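PDB 3A32: threonine--tRNA ligase catalytic subunit, which catalyses the two-step attachment of threonine to tRNA(Thr), activating the amino acid with ATP, and probably cannot deacylate mischarged seryl-tRNA(Thr) because it lacks the editing domain. Local coordinates for residues A[66-71]-A[163-168]; A[57-62]-A[137-142]. All coordinates share one frame; numbering follows the deposited sequence.

Interaction 1: residues A[66-71]-A[163-168]; sequences RGYYVV and DDAHII. With ZN (zinc ion), chain G.
Tyr68 brings the CD1-CE1 side and hydroxyl of its ring to Ala165 and Ile167, and this apolar cluster carries the whole contact. CE1 of Tyr68 comes to 3.6 Å from CB of Ala165, with CD1 of the same ring at 3.9 Å from that methyl. Farther out, Tyr68 OH lies 4.0 Å from CD1 of Ile167. The methyls approach the ring obliquely. Tyr68 holds CG anti to its carbonyl carbon (chi1 -66°), which sends the ring over Phe137 of strand 134-143, the strand lying between 69-70 and 159-170 in the sheet, to strand 159-170. Ile167 aims CB past the tyrosine, but the extended CG1-CD1 arm (chi2 -164°) carries CD1 to it; Val177 and Val181 of helix 174-191 pack on the same side chain.

Polar partners hold the tyrosine from outside the two segments. Its buried hydroxyl is hydrogen-bonded to Glu184 and Arg311, and Lys135 makes a cation-pi contact with the ring. In the backbone ahead of the tyrosine, Gly67 closes helix 48-65 with a Schellman motif, its positive phi (100°) turning the chain toward strand 69-70.

Metal binding occupies the other face of strand 159-170. His166 points away from Tyr68 and binds the zinc ion through NE2 at 2.0 Å, while its ND1 is hydrogen-bonded to His115. Cys112, His310 and a water complete the site. That water, 2.0 Å from zinc, donates a hydrogen bond to Asp164 OD1 at 2.6 Å, making Asp164 a second-shell residue.

The alternation of the strand thus separates two chemistries: Ala165 and Ile167 join the tyrosine in a buried apolar layer beneath helix 174-191, while Asp164 and His166 face the zinc, the cofactor of this threonyl-tRNA synthetase.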
loop_
_atom_site.group_PDB
_atom_site.type_symbol
_atom_site.label_atom_id
_atom_site.label_comp_id
_atom_site.label_asym_id
_atom_site.label_seq_id
_atom_site.Cartn_x
_atom_site.Cartn_y
_atom_site.Cartn_z
ATOM N N ARG A 66 -10.816 -10.756 8.768
ATOM C CA ARG A 66 -12.077 -11.323 8.397
ATOM C C ARG A 66 -11.930 -12.578 7.508
ATOM O O ARG A 66 -12.919 -13.110 7.069
ATOM C CB ARG A 66 -12.905 -10.253 7.622
ATOM C CG ARG A 66 -13.231 -8.933 8.398
ATOM C CD ARG A 66 -14.207 -9.112 9.569
ATOM N NE ARG A 66 -15.434 -9.695 9.045
ATOM C CZ ARG A 66 -16.617 -9.788 9.681
ATOM N NH1 ARG A 66 -16.774 -9.316 10.919
ATOM N NH2 ARG A 66 -17.654 -10.349 9.044
ATOM N N GLY A 67 -10.712 -13.025 7.230
ATOM C CA GLY A 67 -10.506 -14.284 6.544
ATOM C C GLY A 67 -10.204 -14.213 5.056
ATOM O O GLY A 67 -10.259 -15.257 4.365
ATOM N N TYR A 68 -9.913 -13.018 4.546
ATOM C CA TYR A 68 -9.548 -12.856 3.146
ATOM C C TYR A 68 -8.060 -12.937 3.053
ATOM O O TYR A 68 -7.350 -12.419 3.875
ATOM C CB TYR A 68 -9.949 -11.478 2.574
ATOM C CG TYR A 68 -11.439 -11.190 2.466
ATOM C CD1 TYR A 68 -12.100 -11.192 1.224
ATOM C CD2 TYR A 68 -12.187 -10.851 3.630
ATOM C CE1 TYR A 68 -13.457 -10.914 1.148
ATOM C CE2 TYR A 68 -13.551 -10.574 3.567
ATOM C CZ TYR A 68 -14.179 -10.602 2.338
ATOM O OH TYR A 68 -15.519 -10.291 2.315
ATOM N N TYR A 69 -7.589 -13.560 2.001
ATOM C CA TYR A 69 -6.202 -13.466 1.656
ATOM C C TYR A 69 -5.995 -12.147 0.946
ATOM O O TYR A 69 -6.723 -11.837 0.012
ATOM C CB TYR A 69 -5.886 -14.559 0.708
ATOM C CG TYR A 69 -6.166 -15.929 1.217
ATOM C CD1 TYR A 69 -5.492 -16.437 2.335
ATOM C CD2 TYR A 69 -7.054 -16.784 0.521
ATOM C CE1 TYR A 69 -5.744 -17.734 2.786
ATOM C CE2 TYR A 69 -7.292 -18.071 0.959
ATOM C CZ TYR A 69 -6.634 -18.536 2.076
ATOM O OH TYR A 69 -6.858 -19.807 2.493
ATOM N N VAL A 70 -5.007 -11.371 1.386
ATOM C CA VAL A 70 -4.697 -10.139 0.672
ATOM C C VAL A 70 -3.684 -10.353 -0.409
ATOM O O VAL A 70 -2.713 -11.104 -0.224
ATOM C CB VAL A 70 -4.351 -8.955 1.600
ATOM C CG1 VAL A 70 -5.537 -8.794 2.644
ATOM C CG2 VAL A 70 -3.012 -9.122 2.249
ATOM N N VAL A 71 -3.942 -9.741 -1.559
ATOM C CA VAL A 71 -3.107 -9.923 -2.696
ATOM C C VAL A 71 -2.894 -8.609 -3.434
ATOM O O VAL A 71 -3.564 -7.586 -3.188
ATOM C CB VAL A 71 -3.627 -11.045 -3.659
ATOM C CG1 VAL A 71 -3.796 -12.373 -2.892
ATOM C CG2 VAL A 71 -4.903 -10.620 -4.374
ATOM N N ASP A 163 -11.849 -1.434 -3.416
ATOM C CA ASP A 163 -11.665 -2.430 -2.357
ATOM C C ASP A 163 -12.336 -3.748 -2.842
ATOM O O ASP A 163 -13.417 -4.155 -2.389
ATOM C CB ASP A 163 -12.293 -1.939 -1.014
ATOM C CG ASP A 163 -13.792 -1.531 -1.145
ATOM O OD1 ASP A 163 -14.189 -0.982 -2.205
ATOM O OD2 ASP A 163 -14.580 -1.739 -0.179
ATOM N N ASP A 164 -11.642 -4.410 -3.745
ATOM C CA ASP A 164 -12.159 -5.488 -4.541
ATOM C C ASP A 164 -11.904 -6.837 -3.867
ATOM O O ASP A 164 -10.813 -7.068 -3.346
ATOM C CB ASP A 164 -11.430 -5.442 -5.898
ATOM C CG ASP A 164 -12.166 -6.205 -6.997
ATOM O OD1 ASP A 164 -13.396 -6.426 -6.872
ATOM O OD2 ASP A 164 -11.506 -6.549 -8.011
ATOM N N ALA A 165 -12.870 -7.762 -3.938
ATOM C CA ALA A 165 -12.621 -9.108 -3.452
ATOM C C ALA A 165 -13.418 -10.070 -4.288
ATOM O O ALA A 165 -14.405 -9.677 -4.929
ATOM C CB ALA A 165 -12.978 -9.223 -1.969
ATOM N N HIS A 166 -12.955 -11.306 -4.327
ATOM C CA HIS A 166 -13.642 -12.388 -4.971
ATOM C C HIS A 166 -13.794 -13.557 -4.012
ATOM O O HIS A 166 -12.882 -13.877 -3.232
ATOM C CB HIS A 166 -12.946 -12.758 -6.299
ATOM C CG HIS A 166 -13.025 -11.648 -7.295
ATOM N ND1 HIS A 166 -12.085 -10.646 -7.358
ATOM C CD2 HIS A 166 -14.005 -11.294 -8.152
ATOM C CE1 HIS A 166 -12.443 -9.755 -8.259
ATOM N NE2 HIS A 166 -13.602 -10.127 -8.762
ATOM N N ILE A 167 -14.977 -14.161 -4.047
ATOM C CA ILE A 167 -15.313 -15.226 -3.140
ATOM C C ILE A 167 -15.836 -16.415 -3.924
ATOM O O ILE A 167 -16.762 -16.294 -4.736
ATOM C CB ILE A 167 -16.375 -14.766 -2.116
ATOM C CG1 ILE A 167 -15.944 -13.468 -1.466
ATOM C CG2 ILE A 167 -16.675 -15.877 -1.032
ATOM C CD1 ILE A 167 -16.747 -13.180 -0.192
ATOM N N ILE A 168 -15.238 -17.569 -3.684
ATOM C CA ILE A 168 -15.733 -18.837 -4.234
ATOM C C ILE A 168 -16.300 -19.639 -3.060
ATOM O O ILE A 168 -15.547 -20.094 -2.194
ATOM C CB ILE A 168 -14.587 -19.583 -4.956
ATOM C CG1 ILE A 168 -14.070 -18.682 -6.075
ATOM C CG2 ILE A 168 -15.037 -20.981 -5.435
ATOM C CD1 ILE A 168 -12.893 -19.192 -6.867
HETATM ZN ZN ZN G . -14.550 -8.934 -10.035
HETATM O O HOH W 1 -14.770 -7.278 -8.894
#

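Interaction 2: residues A[57-62]-A[137-142]; sequences EVLAKF and FEFGRV
Phe137 presses the CE2-CZ side of its ring against one turn of helix 48-65, meeting both backbone and side-chain atoms. Its CE2 reaches Ala60 CA at 3.7 Å and its CZ reaches Leu59 CB at 3.9 Å. The ring extends toward the helix because CG stands anti to the backbone N (chi1 172°). Leu59 also spans to a second aromatic: its CD1 meets the edge of Phe139 near the ring plane, 4.2 Å from CE1. Helix and strand run nearly antiparallel, at 155°, with segment axes 8.6 Å apart at their closest.

Polar contacts flank this apolar seam. Leu59 O, 3.8 Å from Phe137 CE2, accepts a hydrogen bond from ND1 of His63, whose ring stacks on Phe137. On the far side of the helix, Lys61 NZ forms a salt bridge with Glu57 OE2 at 3.0 Å, meeting it from above the carboxylate plane, 50° out of it.

With the Phe137 ring cut back to an alanine, Leu59 and Ala60 would probably lose their apolar support and His63 its stacking partner. The helix thus sets Leu59 and Ala60 against the sheet's aromatic side chains, while Glu57 and Lys61, on its other side, make salt bridges with the second subunit.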
loop_
_atom_site.group_PDB
_atom_site.type_symbol
_atom_site.label_atom_id
_atom_site.label_comp_id
_atom_site.label_asym_id
_atom_site.label_seq_id
_atom_site.Cartn_x
_atom_site.Cartn_y
_atom_site.Cartn_z
ATOM N N GLU A 57 -3.752 0.031 3.928
ATOM C CA GLU A 57 -3.262 -0.679 5.098
ATOM C C GLU A 57 -4.403 -1.105 6.006
ATOM O O GLU A 57 -4.448 -2.248 6.454
ATOM C CB GLU A 57 -2.300 0.246 5.875
ATOM C CG GLU A 57 -1.895 -0.360 7.160
ATOM C CD GLU A 57 -1.133 0.573 8.135
ATOM O OE1 GLU A 57 -0.493 1.530 7.657
ATOM O OE2 GLU A 57 -1.196 0.259 9.387
ATOM N N VAL A 58 -5.294 -0.159 6.326
ATOM C CA VAL A 58 -6.522 -0.437 7.096
ATOM C C VAL A 58 -7.445 -1.431 6.387
ATOM O O VAL A 58 -7.892 -2.374 6.999
ATOM C CB VAL A 58 -7.351 0.877 7.418
ATOM C CG1 VAL A 58 -8.712 0.526 8.061
ATOM C CG2 VAL A 58 -6.545 1.822 8.341
ATOM N N LEU A 59 -7.725 -1.226 5.107
ATOM C CA LEU A 59 -8.614 -2.121 4.382
ATOM C C LEU A 59 -7.998 -3.492 4.187
ATOM O O LEU A 59 -8.708 -4.477 4.332
ATOM C CB LEU A 59 -9.052 -1.526 3.021
ATOM C CG LEU A 59 -9.787 -0.189 3.184
ATOM C CD1 LEU A 59 -10.037 0.483 1.832
ATOM C CD2 LEU A 59 -11.092 -0.455 3.967
ATOM N N ALA A 60 -6.696 -3.557 3.868
ATOM C CA ALA A 60 -5.978 -4.818 3.766
ATOM C C ALA A 60 -6.019 -5.616 5.074
ATOM O O ALA A 60 -6.411 -6.781 5.079
ATOM C CB ALA A 60 -4.502 -4.604 3.292
ATOM N N LYS A 61 -5.628 -4.989 6.175
ATOM C CA LYS A 61 -5.659 -5.631 7.497
ATOM C C LYS A 61 -7.051 -6.005 7.973
ATOM O O LYS A 61 -7.216 -7.096 8.559
ATOM C CB LYS A 61 -4.931 -4.772 8.554
ATOM C CG LYS A 61 -3.422 -4.601 8.245
ATOM C CD LYS A 61 -2.718 -3.586 9.140
ATOM C CE LYS A 61 -1.242 -3.591 8.795
ATOM N NZ LYS A 61 -0.439 -2.617 9.599
ATOM N N PHE A 62 -8.039 -5.125 7.737
ATOM C CA PHE A 62 -9.456 -5.450 8.015
ATOM C C PHE A 62 -9.889 -6.735 7.301
ATOM O O PHE A 62 -10.475 -7.636 7.915
ATOM C CB PHE A 62 -10.409 -4.310 7.647
ATOM C CG PHE A 62 -11.889 -4.689 7.781
ATOM C CD1 PHE A 62 -12.446 -4.988 9.043
ATOM C CD2 PHE A 62 -12.715 -4.747 6.656
ATOM C CE1 PHE A 62 -13.806 -5.362 9.165
ATOM C CE2 PHE A 62 -14.061 -5.123 6.753
ATOM C CZ PHE A 62 -14.619 -5.415 8.023
ATOM N N PHE A 137 -8.852 -10.605 -1.264
ATOM C CA PHE A 137 -9.051 -9.154 -1.233
ATOM C C PHE A 137 -7.879 -8.417 -1.908
ATOM O O PHE A 137 -6.731 -8.794 -1.712
ATOM C CB PHE A 137 -9.138 -8.613 0.210
ATOM C CG PHE A 137 -9.152 -7.105 0.271
ATOM C CD1 PHE A 137 -10.306 -6.394 -0.064
ATOM C CD2 PHE A 137 -8.005 -6.388 0.610
ATOM C CE1 PHE A 137 -10.326 -5.035 -0.049
ATOM C CE2 PHE A 137 -8.033 -5.000 0.646
ATOM C CZ PHE A 137 -9.179 -4.320 0.313
ATOM N N GLU A 138 -8.161 -7.346 -2.640
ATOM C CA GLU A 138 -7.084 -6.512 -3.217
ATOM C C GLU A 138 -7.493 -5.050 -3.232
ATOM O O GLU A 138 -8.613 -4.756 -3.641
ATOM C CB GLU A 138 -6.678 -6.945 -4.642
ATOM C CG GLU A 138 -5.656 -6.018 -5.262
ATOM C CD GLU A 138 -5.027 -6.540 -6.551
ATOM O OE1 GLU A 138 -5.439 -7.614 -7.083
ATOM O OE2 GLU A 138 -4.117 -5.849 -7.058
ATOM N N PHE A 139 -6.608 -4.174 -2.726
ATOM C CA PHE A 139 -6.687 -2.712 -2.916
ATOM C C PHE A 139 -6.202 -2.513 -4.352
ATOM O O PHE A 139 -4.993 -2.386 -4.614
ATOM C CB PHE A 139 -5.736 -2.031 -1.912
ATOM C CG PHE A 139 -5.901 -0.518 -1.804
ATOM C CD1 PHE A 139 -6.986 0.043 -1.134
ATOM C CD2 PHE A 139 -4.943 0.340 -2.341
ATOM C CE1 PHE A 139 -7.135 1.452 -1.047
ATOM C CE2 PHE A 139 -5.060 1.725 -2.225
ATOM C CZ PHE A 139 -6.160 2.283 -1.571
ATOM N N GLY A 140 -7.122 -2.563 -5.310
ATOM C CA GLY A 140 -6.688 -2.808 -6.707
ATOM C C GLY A 140 -6.756 -1.578 -7.573
ATOM O O GLY A 140 -7.635 -0.747 -7.372
ATOM N N ARG A 141 -5.869 -1.467 -8.553
ATOM C CA ARG A 141 -5.781 -0.250 -9.422
ATOM C C ARG A 141 -6.157 -0.599 -10.856
ATOM O O ARG A 141 -5.483 -1.413 -11.489
ATOM C CB ARG A 141 -4.378 0.337 -9.390
ATOM C CG ARG A 141 -3.979 0.765 -7.987
ATOM C CD ARG A 141 -2.486 0.828 -7.804
ATOM N NE ARG A 141 -2.219 1.562 -6.569
ATOM C CZ ARG A 141 -2.019 0.954 -5.412
ATOM N NH1 ARG A 141 -2.007 -0.374 -5.370
ATOM N NH2 ARG A 141 -1.841 1.666 -4.329
ATOM N N VAL A 142 -7.255 0.000 -11.330
ATOM C CA VAL A 142 -7.896 -0.370 -12.573
ATOM C C VAL A 142 -8.014 0.834 -13.491
ATOM O O VAL A 142 -8.073 1.974 -13.039
ATOM C CB VAL A 142 -9.255 -1.121 -12.353
ATOM C CG1 VAL A 142 -9.030 -2.445 -11.595
ATOM C CG2 VAL A 142 -10.276 -0.277 -11.615
#

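Overall arrangement
The centres of interactions 1 and 2 lie 9 Å apart in the class II catalytic core. Their segments alternate along the chain: helix 48-65 leads into strand 69-70, and strand 134-143 is followed by strand 159-170. In the mixed sheet, 134-143 runs between the other two strands, parallel to 69-70 and antiparallel to 159-170. Probable backbone hydrogen bonds join the contacts at both borders, Tyr69 O to Phe137 N and Asp164 O to Glu138 N, each 2.8 Å. Both contacts also touch the second subunit, whose Tyr53 hydroxyl is hydrogen-bonded to Val71 O and Phe139 N. Adjoining, hydrogen-bonded strands therefore connect the dimer interface to the strand that carries zinc ligand His166.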